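Side-chain contact in 336aa long hypothetical dTDP-glucose 4,6-dehydratase (Pyrococcus horikoshii, PDB 2HUN), which binds NAD and, judging from its family, probably catalyses the 4,6-dehydration of dTDP-glucose: residues A[253-258]-A[266-271]. Sequence-based numbering, arbitrary orientation.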
ATOM      1  N   VAL A 253     -31.244  -0.299  -9.393  1.00 37.37           N
ATOM      2  CA  VAL A 253     -30.628  -0.587 -10.681  1.00 35.40           C
ATOM      3  C   VAL A 253     -31.561  -1.473 -11.496  1.00 35.38           C
ATOM      4  O   VAL A 253     -31.861  -1.173 -12.651  1.00 34.68           O
ATOM      5  CB  VAL A 253     -29.261  -1.290 -10.497  1.00 34.95           C
ATOM      6  CG1 VAL A 253     -28.697  -1.713 -11.848  1.00 33.23           C
ATOM      7  CG2 VAL A 253     -28.287  -0.343  -9.796  1.00 35.79           C
ATOM      8  N   VAL A 254     -32.033  -2.554 -10.882  1.00 36.13           N
ATOM      9  CA  VAL A 254     -32.938  -3.477 -11.556  1.00 36.89           C
ATOM     10  C   VAL A 254     -34.223  -2.802 -12.035  1.00 36.19           C
ATOM     11  O   VAL A 254     -34.637  -3.000 -13.174  1.00 37.03           O
ATOM     12  CB  VAL A 254     -33.284  -4.669 -10.643  1.00 36.57           C
ATOM     13  CG1 VAL A 254     -34.423  -5.480 -11.245  1.00 38.10           C
ATOM     14  CG2 VAL A 254     -32.052  -5.549 -10.470  1.00 34.81           C
ATOM     15  N   LYS A 255     -34.853  -2.001 -11.181  1.00 36.80           N
ATOM     16  CA  LYS A 255     -36.081  -1.312 -11.572  1.00 37.50           C
ATOM     17  C   LYS A 255     -35.877  -0.431 -12.800  1.00 36.75           C
ATOM     18  O   LYS A 255     -36.748  -0.348 -13.666  1.00 38.33           O
ATOM     19  CB  LYS A 255     -36.618  -0.446 -10.424  1.00 40.80           C
ATOM     20  CG  LYS A 255     -37.471  -1.195  -9.401  1.00 43.66           C
ATOM     21  CD  LYS A 255     -37.994  -0.248  -8.323  1.00 46.05           C
ATOM     22  CE  LYS A 255     -38.614  -1.008  -7.161  1.00 47.22           C
ATOM     23  NZ  LYS A 255     -39.105  -0.086  -6.098  1.00 49.04           N
ATOM     24  N   ILE A 256     -34.730   0.234 -12.874  1.00 35.51           N
ATOM     25  CA  ILE A 256     -34.436   1.110 -14.003  1.00 33.64           C
ATOM     26  C   ILE A 256     -34.149   0.309 -15.275  1.00 32.45           C
ATOM     27  O   ILE A 256     -34.567   0.695 -16.366  1.00 33.49           O
ATOM     28  CB  ILE A 256     -33.247   2.050 -13.662  1.00 33.11           C
ATOM     29  CG1 ILE A 256     -33.703   3.076 -12.620  1.00 34.08           C
ATOM     30  CG2 ILE A 256     -32.742   2.746 -14.915  1.00 32.30           C
ATOM     31  CD1 ILE A 256     -32.608   3.989 -12.115  1.00 33.95           C
ATOM     32  N   ILE A 257     -33.442  -0.807 -15.136  1.00 32.92           N
ATOM     33  CA  ILE A 257     -33.129  -1.650 -16.285  1.00 32.17           C
ATOM     34  C   ILE A 257     -34.417  -2.174 -16.924  1.00 33.38           C
ATOM     35  O   ILE A 257     -34.577  -2.149 -18.144  1.00 33.62           O
ATOM     36  CB  ILE A 257     -32.250  -2.856 -15.872  1.00 32.01           C
ATOM     37  CG1 ILE A 257     -30.838  -2.373 -15.523  1.00 30.61           C
ATOM     38  CG2 ILE A 257     -32.208  -3.891 -17.000  1.00 30.25           C
ATOM     39  CD1 ILE A 257     -29.916  -3.466 -15.032  1.00 28.76           C
ATOM     40  N   LEU A 258     -35.337  -2.645 -16.091  1.00 35.57           N
ATOM     41  CA  LEU A 258     -36.601  -3.177 -16.585  1.00 37.28           C
ATOM     42  C   LEU A 258     -37.407  -2.096 -17.283  1.00 38.09           C
ATOM     43  O   LEU A 258     -37.947  -2.321 -18.367  1.00 39.58           O
ATOM     44  CB  LEU A 258     -37.404  -3.781 -15.432  1.00 35.99           C
ATOM     45  CG  LEU A 258     -36.678  -4.931 -14.734  1.00 36.95           C
ATOM     46  CD1 LEU A 258     -37.552  -5.510 -13.643  1.00 38.73           C
ATOM     47  CD2 LEU A 258     -36.315  -6.000 -15.755  1.00 38.66           C
ATOM     48  N   GLU A 266     -42.689  -7.300 -12.830  1.00 57.86           N
ATOM     49  CA  GLU A 266     -43.148  -8.634 -12.421  1.00 58.17           C
ATOM     50  C   GLU A 266     -42.010  -9.633 -12.234  1.00 57.41           C
ATOM     51  O   GLU A 266     -42.139 -10.601 -11.487  1.00 57.85           O
ATOM     52  CB  GLU A 266     -44.099  -9.217 -13.470  1.00 59.03           C
ATOM     53  CG  GLU A 266     -45.183  -8.279 -13.996  1.00 61.35           C
ATOM     54  CD  GLU A 266     -46.203  -7.892 -12.944  1.00 62.94           C
ATOM     55  OE1 GLU A 266     -45.805  -7.288 -11.924  1.00 63.80           O
ATOM     56  OE2 GLU A 266     -47.405  -8.181 -13.144  1.00 64.45           O
ATOM     57  N   LEU A 267     -40.906  -9.396 -12.935  1.00 56.50           N
ATOM     58  CA  LEU A 267     -39.737 -10.267 -12.888  1.00 55.22           C
ATOM     59  C   LEU A 267     -38.958 -10.173 -11.587  1.00 55.03           C
ATOM     60  O   LEU A 267     -38.144 -11.047 -11.283  1.00 54.04           O
ATOM     61  CB  LEU A 267     -38.805  -9.945 -14.057  1.00 53.69           C
ATOM     62  CG  LEU A 267     -39.282 -10.356 -15.447  1.00 52.97           C
ATOM     63  CD1 LEU A 267     -38.339  -9.794 -16.502  1.00 52.13           C
ATOM     64  CD2 LEU A 267     -39.343 -11.873 -15.525  1.00 52.53           C
ATOM     65  N   ILE A 268     -39.203  -9.117 -10.817  1.00 55.50           N
ATOM     66  CA  ILE A 268     -38.499  -8.948  -9.551  1.00 56.74           C
ATOM     67  C   ILE A 268     -38.994  -9.945  -8.510  1.00 58.20           C
ATOM     68  O   ILE A 268     -40.180  -9.980  -8.177  1.00 58.01           O
ATOM     69  CB  ILE A 268     -38.663  -7.516  -8.987  1.00 56.10           C
ATOM     70  CG1 ILE A 268     -38.074  -6.496  -9.961  1.00 56.26           C
ATOM     71  CG2 ILE A 268     -37.934  -7.400  -7.662  1.00 56.30           C
ATOM     72  CD1 ILE A 268     -38.170  -5.058  -9.476  1.00 54.78           C
ATOM     73  N   GLU A 269     -38.071 -10.755  -8.003  1.00 59.75           N
ATOM     74  CA  GLU A 269     -38.382 -11.764  -7.001  1.00 61.88           C
ATOM     75  C   GLU A 269     -37.530 -11.519  -5.761  1.00 62.99           C
ATOM     76  O   GLU A 269     -36.365 -11.924  -5.692  1.00 63.54           O
ATOM     77  CB  GLU A 269     -38.104 -13.163  -7.559  1.00 62.66           C
ATOM     78  CG  GLU A 269     -38.342 -14.295  -6.569  1.00 63.83           C
ATOM     79  CD  GLU A 269     -39.745 -14.872  -6.639  1.00 64.36           C
ATOM     80  OE1 GLU A 269     -40.463 -14.593  -7.622  1.00 64.60           O
ATOM     81  OE2 GLU A 269     -40.123 -15.620  -5.713  1.00 65.26           O
ATOM     82  N   LEU A 270     -38.129 -10.849  -4.784  1.00 64.28           N
ATOM     83  CA  LEU A 270     -37.332 -10.626  -3.585  1.00 65.68           C
ATOM     84  C   LEU A 270     -37.298 -11.881  -2.703  1.00 66.31           C
ATOM     85  O   LEU A 270     -38.318 -12.391  -2.259  1.00 66.40           O
ATOM     86  CB  LEU A 270     -37.961  -9.468  -2.805  1.00 65.49           C
ATOM     87  CG  LEU A 270     -38.663  -8.441  -3.706  1.00 66.22           C
ATOM     88  CD1 LEU A 270     -39.481  -7.420  -2.910  1.00 66.29           C
ATOM     89  CD2 LEU A 270     -37.682  -7.627  -4.557  1.00 66.47           C
ATOM     90  N   VAL A 271     -36.067 -12.396  -2.490  1.00 67.38           N
ATOM     91  CA  VAL A 271     -35.887 -13.574  -1.643  1.00 69.21           C
ATOM     92  C   VAL A 271     -35.293 -13.204  -0.280  1.00 70.65           C
ATOM     93  O   VAL A 271     -35.164 -12.040   0.080  1.00 71.01           O
ATOM     94  CB  VAL A 271     -34.953 -14.547  -2.364  1.00 69.30           C
ATOM     95  CG1 VAL A 271     -35.651 -15.130  -3.590  1.00 69.08           C
ATOM     96  CG2 VAL A 271     -33.690 -13.827  -2.801  1.00 69.43           C
TER
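Ile268 meets three side chains of the helix segment 253-258, and every one of these meetings is between carbon atoms. Its CG1 lies 3.8 Å from CD1 of Leu258 and 4.0 Å from CG1 of Val254, so a single methylene touches residues one helical turn apart. Because CG1 of Ile268 stands anti to its own carbonyl carbon (chi1 -61°), the ethyl branch reaches the helix, and its end, CD1, packs 3.9 Å from CG of Lys255. There the lysine contributes only aliphatic chain, which crosses the isoleucine at about a right angle. The side chains of Val254 and Ile268, by contrast, run past each other in opposite senses. A looser apolar contact, 4.4 Å from CD2 of Leu258 to CD1 of Leu267, extends the patch near the start of segment 266-271.

No hydrogen bond joins the segments. The helix and strand axes approach to 10.9 Å and run nearly antiparallel, at 166°, a separation bridged by side chains. Backbone bonding turns instead to strand 205-208, with which strand 268-271 forms a small parallel sheet, while helix 191-200 packs against Val254 and Leu258. Cutting Ile268 back to an alanine is likely to open a gap facing Val254 and Leu258 and take an apolar neighbour from CG of Lys255.

Helix 250-260 is thus laid against the two-stranded sheet, probably in the C-terminal substrate-binding part, as in other extended short-chain dehydrogenases/reductases, well away from the NAD site. The contact is non-directional, its hold probably resting on dispersion and buried apolar surface, shared with helix 191-200 and strand 205-208.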